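Long-range contact in francisella virulence factor (Francisella novicida, PDB 5EVF), which is a conserved Francisella virulence factor whose molecular function is unknown: residues L18-L31 with I68-I82. Sequence-based numbering, arbitrary orientation.
Sequences LPPTDPSQVRVYNL and IKLAAQHGAHEIKYI
R27 and E78 pair on one face of two parallel strands, 27-30 and 78-84. The extended E78 chain brings OE2 to R27 NH2, 2.8 Å away, in a salt bridge whose guanidinium and carboxylate planes stand 67° apart; the same NH2 also pairs with D105 at the C-terminus. Y29 completes this face: its CE1 edge meets E78 CD at 3.5 Å, with the carboxylate nearly perpendicular to the ring, while its hydroxyl takes a weak bond from R27 NE. The carboxylate is thus flanked by a cation and an aromatic edge. Beneath run the backbone bonds of a parallel pair, from R27 N to H77 O through to L31 N on Y81 O.

The other face is apolar. V28 points its two methyls at different partners: CG1, anti to the backbone N (chi1 174°), lies 3.6 Å from Y81 CE1, and CG2 sits 3.7 Å from I68 CD1, crossing that side chain at about a right angle. V26 CG2 and P23 CB both pack on the methyl of A72.

Ahead of the strand, T21 bonds both to the last turn of the helix and to the link that follows it. Its N meets A72 O at 2.9 Å, from the face of that carbonyl opposite to G75 N, and its OG1, turned between the backbone N and carbonyl carbon (chi1 55°), donates to A76 O over 2.7 Å. G75, with positive phi, closes helix 56-73 in a Schellman motif; a water links L18 N, at long range, with H74 O.

Segment 18-31 therefore wraps the C-terminal end of helix 56-73 and then adds edge strand 27-30 to the mixed sheet. Strand 78-84 lies between it and antiparallel strand 95-103, where H77 and E78 form a classic beta bulge opposite F103; L64 of the helix meets V28, I79 and Y81.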
ATOM      1  N   LEU A  18      -8.185 -15.651   5.197  1.00 35.49           N
ATOM      2  CA  LEU A  18      -9.025 -15.801   4.029  1.00 30.43           C
ATOM      3  C   LEU A  18      -8.210 -16.374   2.880  1.00 32.51           C
ATOM      4  O   LEU A  18      -6.988 -16.199   2.837  1.00 33.34           O
ATOM      5  CB  LEU A  18      -9.613 -14.446   3.625  1.00 27.14           C
ATOM      6  CG  LEU A  18     -10.306 -13.726   4.780  1.00 33.29           C
ATOM      7  CD1 LEU A  18     -10.623 -12.281   4.436  1.00 34.13           C
ATOM      8  CD2 LEU A  18     -11.575 -14.474   5.164  1.00 36.06           C
ATOM      9  N   PRO A  19      -8.842 -17.074   1.944  1.00 29.62           N
ATOM     10  CA  PRO A  19      -8.104 -17.625   0.812  1.00 29.34           C
ATOM     11  C   PRO A  19      -7.510 -16.510  -0.023  1.00 20.15           C
ATOM     12  O   PRO A  19      -8.145 -15.460  -0.207  1.00 20.39           O
ATOM     13  CB  PRO A  19      -9.176 -18.396   0.030  1.00 35.43           C
ATOM     14  CG  PRO A  19     -10.279 -18.617   1.006  1.00 38.80           C
ATOM     15  CD  PRO A  19     -10.271 -17.418   1.887  1.00 36.49           C
ATOM     16  N   PRO A  20      -6.285 -16.684  -0.513  1.00 23.77           N
ATOM     17  CA  PRO A  20      -5.667 -15.640  -1.341  1.00 22.03           C
ATOM     18  C   PRO A  20      -6.485 -15.371  -2.591  1.00 23.09           C
ATOM     19  O   PRO A  20      -7.177 -16.249  -3.113  1.00 25.44           O
ATOM     20  CB  PRO A  20      -4.294 -16.225  -1.694  1.00 26.29           C
ATOM     21  CG  PRO A  20      -4.023 -17.239  -0.624  1.00 33.36           C
ATOM     22  CD  PRO A  20      -5.356 -17.786  -0.213  1.00 29.68           C
ATOM     23  N   THR A  21      -6.402 -14.137  -3.068  1.00 16.43           N
ATOM     24  CA  THR A  21      -7.062 -13.737  -4.296  1.00 16.65           C
ATOM     25  C   THR A  21      -6.012 -13.480  -5.367  1.00 18.38           C
ATOM     26  O   THR A  21      -4.810 -13.422  -5.095  1.00 18.97           O
ATOM     27  CB  THR A  21      -7.923 -12.487  -4.074  1.00 22.95           C
ATOM     28  OG1 THR A  21      -7.111 -11.460  -3.519  1.00 23.60           O
ATOM     29  CG2 THR A  21      -9.040 -12.777  -3.094  1.00 24.29           C
ATOM     30  N   ASP A  22      -6.476 -13.356  -6.599  1.00 17.17           N
ATOM     31  CA  ASP A  22      -5.587 -13.066  -7.715  1.00 18.20           C
ATOM     32  C   ASP A  22      -5.242 -11.583  -7.689  1.00 16.99           C
ATOM     33  O   ASP A  22      -6.142 -10.751  -7.845  1.00 16.80           O
ATOM     34  CB  ASP A  22      -6.269 -13.444  -9.019  1.00 19.38           C
ATOM     35  CG  ASP A  22      -5.398 -13.226 -10.240  1.00 20.69           C
ATOM     36  OD1 ASP A  22      -4.366 -12.534 -10.176  1.00 20.98           O
ATOM     37  OD2 ASP A  22      -5.772 -13.744 -11.301  1.00 23.37           O
ATOM     38  N   PRO A  23      -3.971 -11.208  -7.502  1.00 16.86           N
ATOM     39  CA  PRO A  23      -3.638  -9.775  -7.429  1.00 14.60           C
ATOM     40  C   PRO A  23      -4.031  -8.988  -8.667  1.00 14.85           C
ATOM     41  O   PRO A  23      -4.394  -7.810  -8.547  1.00 14.76           O
ATOM     42  CB  PRO A  23      -2.112  -9.764  -7.213  1.00 17.22           C
ATOM     43  CG  PRO A  23      -1.631 -11.122  -7.477  1.00 20.01           C
ATOM     44  CD  PRO A  23      -2.784 -12.081  -7.478  1.00 21.81           C
ATOM     45  N   SER A  24      -3.992  -9.599  -9.851  1.00 16.54           N
ATOM     46  CA  SER A  24      -4.380  -8.850 -11.036  1.00 20.07           C
ATOM     47  C   SER A  24      -5.871  -8.519 -11.057  1.00 21.68           C
ATOM     48  O   SER A  24      -6.288  -7.659 -11.841  1.00 21.24           O
ATOM     49  CB  SER A  24      -3.989  -9.618 -12.297  1.00 20.53           C
ATOM     50  OG  SER A  24      -4.793 -10.765 -12.473  1.00 22.17           O
ATOM     51  N   GLN A  25      -6.687  -9.158 -10.225  0.55 16.41           N
ATOM     52  CA  GLN A  25      -8.107  -8.843 -10.217  0.55 16.67           C
ATOM     53  C   GLN A  25      -8.518  -7.996  -9.015  0.55 21.08           C
ATOM     54  O   GLN A  25      -9.713  -7.725  -8.845  0.55 15.86           O
ATOM     55  CB  GLN A  25      -8.932 -10.132 -10.275  0.55 19.37           C
ATOM     56  CG  GLN A  25      -8.525 -11.093 -11.409  0.55 21.50           C
ATOM     57  CD  GLN A  25      -8.689 -10.515 -12.822  0.55 24.95           C
ATOM     58  OE1 GLN A  25      -9.786 -10.525 -13.393  0.55 25.29           O
ATOM     59  NE2 GLN A  25      -7.584 -10.045 -13.405  0.55 24.45           N
ATOM     60  N   VAL A  26      -7.565  -7.569  -8.184  1.00 14.47           N
ATOM     61  CA  VAL A  26      -7.880  -6.644  -7.100  1.00 13.54           C
ATOM     62  C   VAL A  26      -8.319  -5.312  -7.686  1.00 15.12           C
ATOM     63  O   VAL A  26      -7.660  -4.769  -8.578  1.00 13.80           O
ATOM     64  CB  VAL A  26      -6.659  -6.457  -6.184  1.00 12.63           C
ATOM     65  CG1 VAL A  26      -6.912  -5.331  -5.190  1.00 14.08           C
ATOM     66  CG2 VAL A  26      -6.327  -7.769  -5.448  1.00 13.09           C
ATOM     67  N   ARG A  27      -9.435  -4.774  -7.187  1.00 13.54           N
ATOM     68  CA  ARG A  27      -9.896  -3.461  -7.608  1.00 13.61           C
ATOM     69  C   ARG A  27      -9.209  -2.413  -6.749  1.00 14.44           C
ATOM     70  O   ARG A  27      -9.196  -2.528  -5.520  1.00 15.52           O
ATOM     71  CB  ARG A  27     -11.414  -3.347  -7.478  1.00 14.42           C
ATOM     72  CG  ARG A  27     -12.147  -4.483  -8.187  1.00 15.63           C
ATOM     73  CD  ARG A  27     -13.655  -4.259  -8.242  1.00 16.77           C
ATOM     74  NE  ARG A  27     -14.213  -3.981  -6.926  1.00 20.57           N
ATOM     75  CZ  ARG A  27     -14.709  -4.895  -6.098  1.00 22.39           C
ATOM     76  NH1 ARG A  27     -14.737  -6.175  -6.447  1.00 22.34           N
ATOM     77  NH2 ARG A  27     -15.181  -4.520  -4.908  1.00 22.47           N
ATOM     78  N   VAL A  28      -8.642  -1.400  -7.397  1.00 12.49           N
ATOM     79  CA  VAL A  28      -7.775  -0.439  -6.727  1.00 11.69           C
ATOM     80  C   VAL A  28      -8.390   0.942  -6.879  1.00 11.96           C
ATOM     81  O   VAL A  28      -8.626   1.397  -8.004  1.00 12.65           O
ATOM     82  CB  VAL A  28      -6.353  -0.477  -7.307  1.00 14.24           C
ATOM     83  CG1 VAL A  28      -5.511   0.623  -6.716  1.00 16.53           C
ATOM     84  CG2 VAL A  28      -5.726  -1.845  -7.069  1.00 16.32           C
ATOM     85  N   TYR A  29      -8.617   1.624  -5.757  1.00 11.57           N
ATOM     86  CA  TYR A  29      -9.232   2.940  -5.784  1.00 11.99           C
ATOM     87  C   TYR A  29      -8.427   3.923  -4.939  1.00 12.43           C
ATOM     88  O   TYR A  29      -7.723   3.536  -4.008  1.00 10.78           O
ATOM     89  CB  TYR A  29     -10.659   2.902  -5.246  1.00 14.79           C
ATOM     90  CG  TYR A  29     -11.550   1.878  -5.904  1.00 14.22           C
ATOM     91  CD1 TYR A  29     -12.007   0.779  -5.193  1.00 17.00           C
ATOM     92  CD2 TYR A  29     -11.932   2.008  -7.226  1.00 18.24           C
ATOM     93  CE1 TYR A  29     -12.837  -0.162  -5.788  1.00 14.42           C
ATOM     94  CE2 TYR A  29     -12.757   1.073  -7.827  1.00 16.98           C
ATOM     95  CZ  TYR A  29     -13.196  -0.009  -7.104  1.00 15.07           C
ATOM     96  OH  TYR A  29     -14.043  -0.932  -7.698  1.00 16.16           O
ATOM     97  N   ASN A  30      -8.569   5.210  -5.256  1.00 14.83           N
ATOM     98  CA  ASN A  30      -7.955   6.245  -4.423  1.00 15.25           C
ATOM     99  C   ASN A  30      -8.689   6.401  -3.091  1.00 15.62           C
ATOM    100  O   ASN A  30      -9.918   6.536  -3.055  1.00 18.64           O
ATOM    101  CB  ASN A  30      -7.960   7.589  -5.148  1.00 15.25           C
ATOM    102  CG  ASN A  30      -7.201   7.566  -6.430  1.00 15.17           C
ATOM    103  OD1 ASN A  30      -6.408   6.651  -6.704  1.00 17.45           O
ATOM    104  ND2 ASN A  30      -7.414   8.608  -7.243  1.00 20.11           N
ATOM    105  N   LEU A  31      -7.924   6.438  -2.000  1.00 11.11           N
ATOM    106  CA  LEU A  31      -8.457   6.721  -0.672  1.00 11.78           C
ATOM    107  C   LEU A  31      -8.614   8.231  -0.560  1.00 20.93           C
ATOM    108  O   LEU A  31      -7.619   8.948  -0.451  1.00 18.77           O
ATOM    109  CB  LEU A  31      -7.514   6.207   0.412  1.00 15.48           C
ATOM    110  CG  LEU A  31      -7.976   6.352   1.865  1.00 15.16           C
ATOM    111  CD1 LEU A  31      -9.162   5.440   2.162  1.00 19.20           C
ATOM    112  CD2 LEU A  31      -6.822   6.086   2.842  1.00 14.70           C
ATOM    113  N   ILE A  68      -0.701  -4.207  -3.567  1.00 10.62           N
ATOM    114  CA  ILE A  68      -1.710  -5.033  -4.237  1.00 11.38           C
ATOM    115  C   ILE A  68      -1.391  -6.501  -4.026  1.00 13.02           C
ATOM    116  O   ILE A  68      -2.259  -7.306  -3.663  1.00 12.40           O
ATOM    117  CB  ILE A  68      -1.780  -4.686  -5.733  1.00 12.42           C
ATOM    118  CG1 ILE A  68      -2.398  -3.307  -5.927  1.00 11.84           C
ATOM    119  CG2 ILE A  68      -2.566  -5.752  -6.507  1.00 14.79           C
ATOM    120  CD1 ILE A  68      -2.132  -2.731  -7.299  1.00 12.93           C
ATOM    121  N   LYS A  69      -0.124  -6.866  -4.240  1.00 12.01           N
ATOM    122  CA  LYS A  69       0.301  -8.243  -4.055  1.00 13.42           C
ATOM    123  C   LYS A  69       0.063  -8.702  -2.623  1.00 15.17           C
ATOM    124  O   LYS A  69      -0.449  -9.802  -2.390  1.00 13.75           O
ATOM    125  CB  LYS A  69       1.774  -8.360  -4.437  1.00 13.49           C
ATOM    126  CG  LYS A  69       2.336  -9.757  -4.415  1.00 18.41           C
ATOM    127  CD  LYS A  69       3.747  -9.715  -4.998  1.00 21.33           C
ATOM    128  CE  LYS A  69       4.365 -11.111  -5.036  1.00 24.71           C
ATOM    129  NZ  LYS A  69       4.740 -11.561  -3.669  1.00 30.31           N
ATOM    130  N   LEU A  70       0.387  -7.851  -1.643  1.00 11.97           N
ATOM    131  CA  LEU A  70       0.260  -8.277  -0.252  1.00 12.71           C
ATOM    132  C   LEU A  70      -1.205  -8.365   0.161  1.00 11.64           C
ATOM    133  O   LEU A  70      -1.618  -9.329   0.813  1.00 14.63           O
ATOM    134  CB  LEU A  70       1.049  -7.323   0.657  1.00 17.55           C
ATOM    135  CG  LEU A  70       1.300  -7.669   2.121  1.00 23.73           C
ATOM    136  CD1 LEU A  70       1.933  -9.047   2.294  1.00 21.47           C
ATOM    137  CD2 LEU A  70       2.210  -6.597   2.715  1.00 20.32           C
ATOM    138  N   ALA A  71      -2.020  -7.393  -0.248  1.00 11.79           N
ATOM    139  CA  ALA A  71      -3.434  -7.456   0.104  1.00 13.42           C
ATOM    140  C   ALA A  71      -4.099  -8.680  -0.509  1.00 13.30           C
ATOM    141  O   ALA A  71      -4.907  -9.349   0.149  1.00 12.35           O
ATOM    142  CB  ALA A  71      -4.138  -6.173  -0.331  1.00 11.41           C
ATOM    143  N   ALA A  72      -3.739  -9.012  -1.754  1.00 12.95           N
ATOM    144  CA  ALA A  72      -4.291 -10.199  -2.407  1.00 14.77           C
ATOM    145  C   ALA A  72      -3.866 -11.470  -1.689  1.00 16.31           C
ATOM    146  O   ALA A  72      -4.642 -12.428  -1.580  1.00 15.56           O
ATOM    147  CB  ALA A  72      -3.837 -10.247  -3.863  1.00 14.89           C
ATOM    148  N   GLN A  73      -2.630 -11.507  -1.197  0.51 15.98           N
ATOM    149  CA  GLN A  73      -2.182 -12.677  -0.454  0.51 15.57           C
ATOM    150  C   GLN A  73      -3.037 -12.910   0.779  0.51 15.23           C
ATOM    151  O   GLN A  73      -3.179 -14.054   1.228  0.51 18.48           O
ATOM    152  CB  GLN A  73      -0.709 -12.521  -0.080  0.51 18.35           C
ATOM    153  CG  GLN A  73       0.205 -12.867  -1.232  0.51 20.30           C
ATOM    154  CD  GLN A  73       1.647 -12.481  -1.007  0.51 27.26           C
ATOM    155  OE1 GLN A  73       2.501 -12.748  -1.856  0.51 31.08           O
ATOM    156  NE2 GLN A  73       1.932 -11.843   0.125  0.51 26.84           N
ATOM    157  N   HIS A  74      -3.631 -11.852   1.327  1.00 13.63           N
ATOM    158  CA  HIS A  74      -4.474 -11.952   2.503  1.00 14.49           C
ATOM    159  C   HIS A  74      -5.959 -11.884   2.187  1.00 19.31           C
ATOM    160  O   HIS A  74      -6.771 -11.714   3.104  1.00 19.05           O
ATOM    161  CB  HIS A  74      -4.075 -10.870   3.506  1.00 13.28           C
ATOM    162  CG  HIS A  74      -2.681 -11.046   4.007  1.00 20.41           C
ATOM    163  ND1 HIS A  74      -2.391 -11.770   5.143  1.00 26.32           N
ATOM    164  CD2 HIS A  74      -1.494 -10.643   3.501  1.00 19.50           C
ATOM    165  CE1 HIS A  74      -1.082 -11.790   5.323  1.00 23.99           C
ATOM    166  NE2 HIS A  74      -0.514 -11.113   4.342  1.00 22.70           N
ATOM    167  N   GLY A  75      -6.333 -12.038   0.921  1.00 15.88           N
ATOM    168  CA  GLY A  75      -7.721 -12.248   0.555  1.00 17.22           C
ATOM    169  C   GLY A  75      -8.484 -11.032   0.085  1.00 18.62           C
ATOM    170  O   GLY A  75      -9.698 -11.127  -0.090  1.00 18.21           O
ATOM    171  N   ALA A  76      -7.827  -9.899  -0.128  1.00 13.90           N
ATOM    172  CA  ALA A  76      -8.557  -8.689  -0.486  1.00 12.74           C
ATOM    173  C   ALA A  76      -9.136  -8.783  -1.891  1.00 13.26           C
ATOM    174  O   ALA A  76      -8.484  -9.271  -2.821  1.00 14.02           O
ATOM    175  CB  ALA A  76      -7.633  -7.477  -0.409  1.00 12.98           C
ATOM    176  N   HIS A  77     -10.358  -8.271  -2.054  1.00 13.87           N
ATOM    177  CA  HIS A  77     -10.917  -8.024  -3.373  1.00 14.17           C
ATOM    178  C   HIS A  77     -10.711  -6.595  -3.852  1.00 13.53           C
ATOM    179  O   HIS A  77     -10.798  -6.341  -5.062  1.00 13.90           O
ATOM    180  CB  HIS A  77     -12.411  -8.337  -3.369  1.00 17.00           C
ATOM    181  CG  HIS A  77     -12.711  -9.778  -3.121  1.00 17.94           C
ATOM    182  ND1 HIS A  77     -13.679 -10.190  -2.237  1.00 18.92           N
ATOM    183  CD2 HIS A  77     -12.168 -10.904  -3.640  1.00 23.09           C
ATOM    184  CE1 HIS A  77     -13.725 -11.510  -2.222  1.00 22.79           C
ATOM    185  NE2 HIS A  77     -12.821 -11.968  -3.069  1.00 20.87           N
ATOM    186  N   GLU A  78     -10.411  -5.673  -2.941  1.00 12.73           N
ATOM    187  CA  GLU A  78     -10.353  -4.254  -3.258  1.00 12.31           C
ATOM    188  C   GLU A  78      -9.407  -3.581  -2.272  1.00 13.66           C
ATOM    189  O   GLU A  78      -9.347  -3.964  -1.105  1.00 12.63           O
ATOM    190  CB  GLU A  78     -11.766  -3.661  -3.200  1.00 15.37           C
ATOM    191  CG  GLU A  78     -11.895  -2.194  -2.895  1.00 20.28           C
ATOM    192  CD  GLU A  78     -13.366  -1.776  -2.779  1.00 22.90           C
ATOM    193  OE1 GLU A  78     -13.622  -0.633  -2.378  1.00 27.21           O
ATOM    194  OE2 GLU A  78     -14.247  -2.593  -3.099  1.00 26.20           O
ATOM    195  N   ILE A  79      -8.667  -2.571  -2.736  1.00 11.50           N
ATOM    196  CA  ILE A  79      -7.906  -1.739  -1.809  1.00 10.28           C
ATOM    197  C   ILE A  79      -8.158  -0.285  -2.160  1.00 10.30           C
ATOM    198  O   ILE A  79      -8.347   0.061  -3.328  1.00 12.92           O
ATOM    199  CB  ILE A  79      -6.389  -2.012  -1.814  1.00 12.84           C
ATOM    200  CG1 ILE A  79      -5.789  -1.768  -3.198  1.00 16.53           C
ATOM    201  CG2 ILE A  79      -6.106  -3.416  -1.340  1.00 16.31           C
ATOM    202  CD1 ILE A  79      -4.260  -1.841  -3.158  1.00 22.42           C
ATOM    203  N   LYS A  80      -8.159   0.563  -1.132  1.00 10.11           N
ATOM    204  CA  LYS A  80      -8.220   2.011  -1.280  1.00 10.21           C
ATOM    205  C   LYS A  80      -6.955   2.551  -0.638  1.00 11.13           C
ATOM    206  O   LYS A  80      -6.693   2.258   0.531  1.00 11.99           O
ATOM    207  CB  LYS A  80      -9.469   2.589  -0.607  1.00 12.46           C
ATOM    208  CG  LYS A  80     -10.784   1.957  -1.074  1.00 15.19           C
ATOM    209  CD  LYS A  80     -11.991   2.645  -0.417  1.00 17.86           C
ATOM    210  CE  LYS A  80     -13.282   1.856  -0.655  1.00 23.59           C
ATOM    211  NZ  LYS A  80     -14.420   2.382   0.173  1.00 22.93           N
ATOM    212  N   TYR A  81      -6.160   3.316  -1.391  1.00  9.72           N
ATOM    213  CA  TYR A  81      -4.825   3.643  -0.921  1.00  9.57           C
ATOM    214  C   TYR A  81      -4.495   5.122  -1.114  1.00  9.69           C
ATOM    215  O   TYR A  81      -5.152   5.855  -1.870  1.00 10.09           O
ATOM    216  CB  TYR A  81      -3.774   2.793  -1.654  1.00 10.50           C
ATOM    217  CG  TYR A  81      -3.530   3.338  -3.032  1.00  9.59           C
ATOM    218  CD1 TYR A  81      -4.447   3.123  -4.059  1.00  9.91           C
ATOM    219  CD2 TYR A  81      -2.421   4.139  -3.296  1.00 11.68           C
ATOM    220  CE1 TYR A  81      -4.246   3.665  -5.329  1.00 14.64           C
ATOM    221  CE2 TYR A  81      -2.227   4.688  -4.561  1.00 13.17           C
ATOM    222  CZ  TYR A  81      -3.141   4.451  -5.562  1.00 17.44           C
ATOM    223  OH  TYR A  81      -2.941   4.988  -6.814  1.00 16.29           O
ATOM    224  N   ILE A  82      -3.436   5.537  -0.420  1.00  9.64           N
ATOM    225  CA  ILE A  82      -2.864   6.874  -0.574  1.00 10.06           C
ATOM    226  C   ILE A  82      -1.359   6.769  -0.353  1.00 11.26           C
ATOM    227  O   ILE A  82      -0.900   6.011   0.500  1.00  9.92           O
ATOM    228  CB  ILE A  82      -3.527   7.875   0.395  1.00 11.40           C
ATOM    229  CG1 ILE A  82      -2.975   9.290   0.178  1.00 11.82           C
ATOM    230  CG2 ILE A  82      -3.319   7.430   1.854  1.00 14.49           C
ATOM    231  CD1 ILE A  82      -3.766  10.353   0.911  1.00 13.69           C
TER
HETATM  232  O   HOH W   1      -4.497 -15.762   3.065  1.00 27.93           O
HETATM  233  O   HOH W   2      -6.650 -12.830   5.730  1.00 33.09           O
HETATM  234  O   HOH W   3     -11.266  -8.531  -6.701  1.00 25.11           O